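Local coordinates for protein tartronic semialdehyde reductase (Salmonella typhimurium, PDB 1YB4) that probably catalyses the NADH- or NADPH-dependent reduction of 2-hydroxy-3-oxopropanoate (tartronate semialdehyde) to (R)-glycerate, as a member of the HIBADH-related family, at residues K90-D94 with V144-V148; L265-C269 with M282-L288. Numbering follows the deposited sequence.

Contact 1 of 2, residues K90-D94 with V144-V148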
loop_
_atom_site.group_PDB
_atom_site.type_symbol
_atom_site.label_atom_id
_atom_site.label_comp_id
_atom_site.label_asym_id
_atom_site.label_seq_id
_atom_site.Cartn_x
_atom_site.Cartn_y
_atom_site.Cartn_z
ATOM N N LYS A 90 2.954 -8.785 46.486
ATOM C CA LYS A 90 3.226 -9.725 45.408
ATOM C C LYS A 90 3.705 -9.047 44.136
ATOM O O LYS A 90 3.588 -7.831 43.957
ATOM C CB LYS A 90 1.984 -10.566 45.090
ATOM C CG LYS A 90 1.588 -11.532 46.191
ATOM C CD LYS A 90 0.409 -12.402 45.774
ATOM C CE LYS A 90 -0.028 -13.301 46.922
ATOM N NZ LYS A 90 1.109 -14.107 47.454
ATOM N N THR A 91 4.251 -9.869 43.253
ATOM C CA THR A 91 4.764 -9.417 41.974
ATOM C C THR A 91 4.142 -10.319 40.913
ATOM O O THR A 91 4.254 -11.549 40.970
ATOM C CB THR A 91 6.308 -9.527 41.903
ATOM O OG1 THR A 91 6.885 -8.916 43.064
ATOM C CG2 THR A 91 6.833 -8.811 40.673
ATOM N N ILE A 92 3.471 -9.685 39.959
ATOM C CA ILE A 92 2.818 -10.381 38.868
ATOM C C ILE A 92 3.574 -10.040 37.588
ATOM O O ILE A 92 3.832 -8.869 37.295
ATOM C CB ILE A 92 1.344 -9.935 38.758
ATOM C CG1 ILE A 92 0.642 -10.695 37.640
ATOM C CG2 ILE A 92 1.267 -8.448 38.547
ATOM C CD1 ILE A 92 0.302 -12.107 38.031
ATOM N N VAL A 93 3.958 -11.068 36.844
ATOM C CA VAL A 93 4.681 -10.847 35.608
ATOM C C VAL A 93 3.997 -11.544 34.436
ATOM O O VAL A 93 3.900 -12.774 34.375
ATOM C CB VAL A 93 6.160 -11.316 35.718
ATOM C CG1 VAL A 93 6.752 -10.851 37.033
ATOM C CG2 VAL A 93 6.250 -12.799 35.617
ATOM N N ASP A 94 3.501 -10.730 33.513
ATOM C CA ASP A 94 2.831 -11.237 32.334
ATOM C C ASP A 94 3.858 -11.330 31.234
ATOM O O ASP A 94 4.510 -10.338 30.876
ATOM C CB ASP A 94 1.696 -10.306 31.907
ATOM C CG ASP A 94 0.904 -10.864 30.752
ATOM O OD1 ASP A 94 0.832 -12.113 30.639
ATOM O OD2 ASP A 94 0.350 -10.058 29.973
ATOM N N VAL A 144 11.915 -4.004 40.833
ATOM C CA VAL A 144 11.030 -5.133 40.569
ATOM C C VAL A 144 11.697 -6.012 39.513
ATOM O O VAL A 144 11.765 -7.240 39.642
ATOM C CB VAL A 144 9.672 -4.654 40.028
ATOM C CG1 VAL A 144 8.730 -5.832 39.866
ATOM C CG2 VAL A 144 9.085 -3.607 40.954
ATOM N N PHE A 145 12.185 -5.370 38.461
ATOM C CA PHE A 145 12.877 -6.074 37.397
ATOM C C PHE A 145 14.080 -6.802 38.002
ATOM O O PHE A 145 14.305 -7.972 37.716
ATOM C CB PHE A 145 13.367 -5.086 36.331
ATOM C CG PHE A 145 14.331 -5.692 35.340
ATOM C CD1 PHE A 145 13.871 -6.280 34.167
ATOM C CD2 PHE A 145 15.702 -5.701 35.601
ATOM C CE1 PHE A 145 14.751 -6.870 33.266
ATOM C CE2 PHE A 145 16.599 -6.288 34.709
ATOM C CZ PHE A 145 16.121 -6.875 33.535
ATOM N N ASP A 146 14.849 -6.102 38.837
ATOM C CA ASP A 146 16.028 -6.690 39.472
ATOM C C ASP A 146 15.680 -7.907 40.310
ATOM O O ASP A 146 16.459 -8.855 40.387
ATOM C CB ASP A 146 16.735 -5.669 40.363
ATOM C CG ASP A 146 17.514 -4.628 39.568
ATOM O OD1 ASP A 146 18.165 -5.011 38.578
ATOM O OD2 ASP A 146 17.491 -3.429 39.945
ATOM N N ARG A 147 14.506 -7.875 40.935
ATOM C CA ARG A 147 14.041 -8.972 41.789
ATOM C C ARG A 147 13.708 -10.253 41.034
ATOM O O ARG A 147 14.047 -11.349 41.472
ATOM C CB ARG A 147 12.819 -8.520 42.591
ATOM C CG ARG A 147 12.236 -9.581 43.515
ATOM C CD ARG A 147 11.372 -8.929 44.577
ATOM N NE ARG A 147 10.129 -8.377 44.043
ATOM C CZ ARG A 147 9.639 -7.181 44.372
ATOM N NH1 ARG A 147 10.293 -6.406 45.230
ATOM N NH2 ARG A 147 8.486 -6.762 43.856
ATOM N N VAL A 148 13.033 -10.098 39.904
ATOM C CA VAL A 148 12.632 -11.219 39.073
ATOM C C VAL A 148 13.770 -11.650 38.135
ATOM O O VAL A 148 13.780 -12.764 37.607
ATOM C CB VAL A 148 11.394 -10.808 38.240
ATOM C CG1 VAL A 148 10.987 -11.926 37.294
ATOM C CG2 VAL A 148 10.244 -10.433 39.188
#
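Start at Lys90, whose side chain leaves the opposite face of strand 90-94 from the helix; its NZ is hydrogen-bonded to the carbonyl of Ala59. One residue on, Thr91 turns its side chain toward helix 144-148 and does two jobs there. Its OG1 accepts a hydrogen bond from Arg147 NH2 (2.8 Å), while its CG2 sits 3.6 Å from Val144 CG1 and 4.1 Å from Val148 CG2, so the methyl faces two valines one helical turn apart. Ile92 follows the alternation of the strand and points away, onto Ile62 and Ile64. Val93 comes back to the helix side, with its CG1 4.1 Å from Val148 CG2. This is one face of a beta strand under a helix: the segment axes pass 10.4 Å apart and cross at -82°, nearly perpendicular, and only 176 Å² is buried. Arg147 is exposed, but its NH2 also forms a salt bridge with Asp116, which ties the helix to the next strand. In the NAD-binding Rossmann-type domain, strand 90-94 runs parallel between strands 61-64 and 115-123; helix 142-155 packs on one face of this sheet, with Phe145 reaching strand 158-163, and helix 69-77 meets Ile92 and Asp94 on the other.

Contact 2 of 2, residues L265-C269 with M282-L288; sequences LFNTC and MVQALEL
Two helices of the all-helical C-terminal domain cross almost at right angles, helix 257-271 meeting the start of helix 283-290. Both segments have helical backbone angles; the short axes approach to 8.6 Å at a crossing angle of 86°. Cys269 CA lies 5.8 Å from Ala285 CA, and Phe266 CA 6.8 Å from Met282 CA. The small Ala285 permits this closeness: its CB lies 3.9 Å from both Leu265 O and Cys269 SG (chi1 m), and 4.2 Å from Thr268 CG2. Met282, a selenomethionine (chi1 t, chi2 p, chi3 -109°), brings CE to 3.4 Å from CB of Leu265 (m,t), and its SE makes an oblique Met-aromatic contact 4.8 Å from the ring centroid of Phe266 (chi1 m). Thr268 (chi1 m) sets CG2 3.8 Å from CD2 of Leu288 (chi1 t, chi2 p). Cohesion is therefore apolar, from aliphatic side chains, the Cys269 thiol and Met282 against Phe266, while the Thr268 hydroxyl hydrogen-bonds Met289 O of the fourth subunit and Asn255 ND2 of the second.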
loop_
_atom_site.group_PDB
_atom_site.type_symbol
_atom_site.label_atom_id
_atom_site.label_comp_id
_atom_site.label_asym_id
_atom_site.label_seq_id
_atom_site.Cartn_x
_atom_site.Cartn_y
_atom_site.Cartn_z
ATOM N N LEU A 265 -0.489 -9.441 2.790
ATOM C CA LEU A 265 0.328 -10.406 2.060
ATOM C C LEU A 265 0.293 -11.758 2.809
ATOM O O LEU A 265 0.286 -12.827 2.191
ATOM C CB LEU A 265 1.765 -9.890 1.919
ATOM C CG LEU A 265 2.006 -8.649 1.039
ATOM C CD1 LEU A 265 3.459 -8.231 1.140
ATOM C CD2 LEU A 265 1.656 -8.943 -0.408
ATOM N N PHE A 266 0.259 -11.701 4.140
ATOM C CA PHE A 266 0.168 -12.926 4.939
ATOM C C PHE A 266 -1.176 -13.583 4.663
ATOM O O PHE A 266 -1.313 -14.798 4.769
ATOM C CB PHE A 266 0.282 -12.641 6.447
ATOM C CG PHE A 266 1.707 -12.513 6.942
ATOM C CD1 PHE A 266 2.733 -13.236 6.346
ATOM C CD2 PHE A 266 2.010 -11.684 8.023
ATOM C CE1 PHE A 266 4.028 -13.135 6.811
ATOM C CE2 PHE A 266 3.313 -11.572 8.501
ATOM C CZ PHE A 266 4.323 -12.299 7.894
ATOM N N ASN A 267 -2.171 -12.768 4.316
ATOM C CA ASN A 267 -3.496 -13.281 4.013
ATOM C C ASN A 267 -3.405 -14.073 2.721
ATOM O O ASN A 267 -4.110 -15.067 2.546
ATOM C CB ASN A 267 -4.518 -12.149 3.856
ATOM C CG ASN A 267 -5.008 -11.606 5.185
ATOM O OD1 ASN A 267 -4.880 -12.260 6.213
ATOM N ND2 ASN A 267 -5.591 -10.409 5.165
ATOM N N THR A 268 -2.540 -13.629 1.815
ATOM C CA THR A 268 -2.350 -14.335 0.556
ATOM C C THR A 268 -1.641 -15.661 0.844
ATOM O O THR A 268 -1.963 -16.677 0.242
ATOM C CB THR A 268 -1.553 -13.453 -0.458
ATOM O OG1 THR A 268 -2.398 -12.385 -0.909
ATOM C CG2 THR A 268 -1.102 -14.257 -1.680
ATOM N N CYS A 269 -0.709 -15.669 1.793
ATOM C CA CYS A 269 -0.030 -16.915 2.137
ATOM C C CYS A 269 -1.058 -17.913 2.712
ATOM O O CYS A 269 -1.191 -19.046 2.216
ATOM C CB CYS A 269 1.087 -16.673 3.160
ATOM S SG CYS A 269 2.479 -15.628 2.583
HETATM N N MSE A 282 6.904 -16.028 3.473
HETATM C CA MSE A 282 6.354 -14.786 2.958
HETATM C C MSE A 282 6.666 -14.646 1.480
HETATM O O MSE A 282 5.819 -14.231 0.698
HETATM C CB MSE A 282 6.979 -13.606 3.717
HETATM C CG MSE A 282 6.837 -12.239 3.062
HETATM SE SE MSE A 282 5.035 -11.566 3.139
HETATM C CE MSE A 282 4.577 -11.748 1.310
ATOM N N VAL A 283 7.892 -15.007 1.110
ATOM C CA VAL A 283 8.370 -14.883 -0.259
ATOM C C VAL A 283 7.435 -15.482 -1.283
ATOM O O VAL A 283 7.350 -15.011 -2.422
ATOM C CB VAL A 283 9.787 -15.514 -0.409
ATOM C CG1 VAL A 283 9.734 -16.993 -0.090
ATOM C CG2 VAL A 283 10.337 -15.267 -1.815
ATOM N N GLN A 284 6.714 -16.513 -0.883
ATOM C CA GLN A 284 5.792 -17.163 -1.806
ATOM C C GLN A 284 4.693 -16.218 -2.288
ATOM O O GLN A 284 4.204 -16.353 -3.408
ATOM C CB GLN A 284 5.170 -18.401 -1.147
ATOM C CG GLN A 284 6.193 -19.471 -0.800
ATOM C CD GLN A 284 5.553 -20.789 -0.415
ATOM O OE1 GLN A 284 4.902 -20.900 0.625
ATOM N NE2 GLN A 284 5.728 -21.796 -1.263
ATOM N N ALA A 285 4.310 -15.261 -1.447
ATOM C CA ALA A 285 3.262 -14.325 -1.824
ATOM C C ALA A 285 3.705 -13.479 -2.992
ATOM O O ALA A 285 2.939 -13.258 -3.923
ATOM C CB ALA A 285 2.893 -13.450 -0.660
ATOM N N LEU A 286 4.944 -13.003 -2.953
ATOM C CA LEU A 286 5.432 -12.197 -4.058
ATOM C C LEU A 286 5.753 -13.054 -5.281
ATOM O O LEU A 286 5.664 -12.585 -6.418
ATOM C CB LEU A 286 6.639 -11.374 -3.623
ATOM C CG LEU A 286 6.134 -10.337 -2.622
ATOM C CD1 LEU A 286 6.186 -10.905 -1.235
ATOM C CD2 LEU A 286 6.958 -9.117 -2.701
ATOM N N GLU A 287 6.121 -14.315 -5.057
ATOM C CA GLU A 287 6.403 -15.197 -6.188
ATOM C C GLU A 287 5.082 -15.372 -6.931
ATOM O O GLU A 287 5.040 -15.312 -8.151
ATOM C CB GLU A 287 6.938 -16.552 -5.717
ATOM C CG GLU A 287 8.343 -16.482 -5.139
ATOM C CD GLU A 287 8.792 -17.799 -4.533
ATOM O OE1 GLU A 287 7.959 -18.456 -3.879
ATOM O OE2 GLU A 287 9.973 -18.171 -4.692
ATOM N N LEU A 288 4.000 -15.557 -6.182
ATOM C CA LEU A 288 2.671 -15.736 -6.771
ATOM C C LEU A 288 2.261 -14.500 -7.581
ATOM O O LEU A 288 1.775 -14.609 -8.717
ATOM C CB LEU A 288 1.645 -15.983 -5.657
ATOM C CG LEU A 288 0.188 -16.222 -6.061
ATOM C CD1 LEU A 288 0.105 -17.452 -6.925
ATOM C CD2 LEU A 288 -0.681 -16.405 -4.822
#

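From the N terminus, the chain first builds the Rossmann-type domain, and contact 1 closes a loop of 49 residues there, bringing helix 142-155 back onto strand 90-94 after strands 115-123 and 134-139. Strand 158-163 then completes the sheet, and helix 167-195, which carries the predicted active-site Lys172, leads into the helical domain. Contact 2 closes a loop of only 12 residues near the C terminus, tying helix 257-271 to helix 283-290. The two neither nest nor cross: they follow in series, on opposite sides of the chain's centre, centres about 40 Å apart and nearest atoms about 22 Å. Contact 1 touches no other subunit, whereas contact 2 lies within reach of the three others.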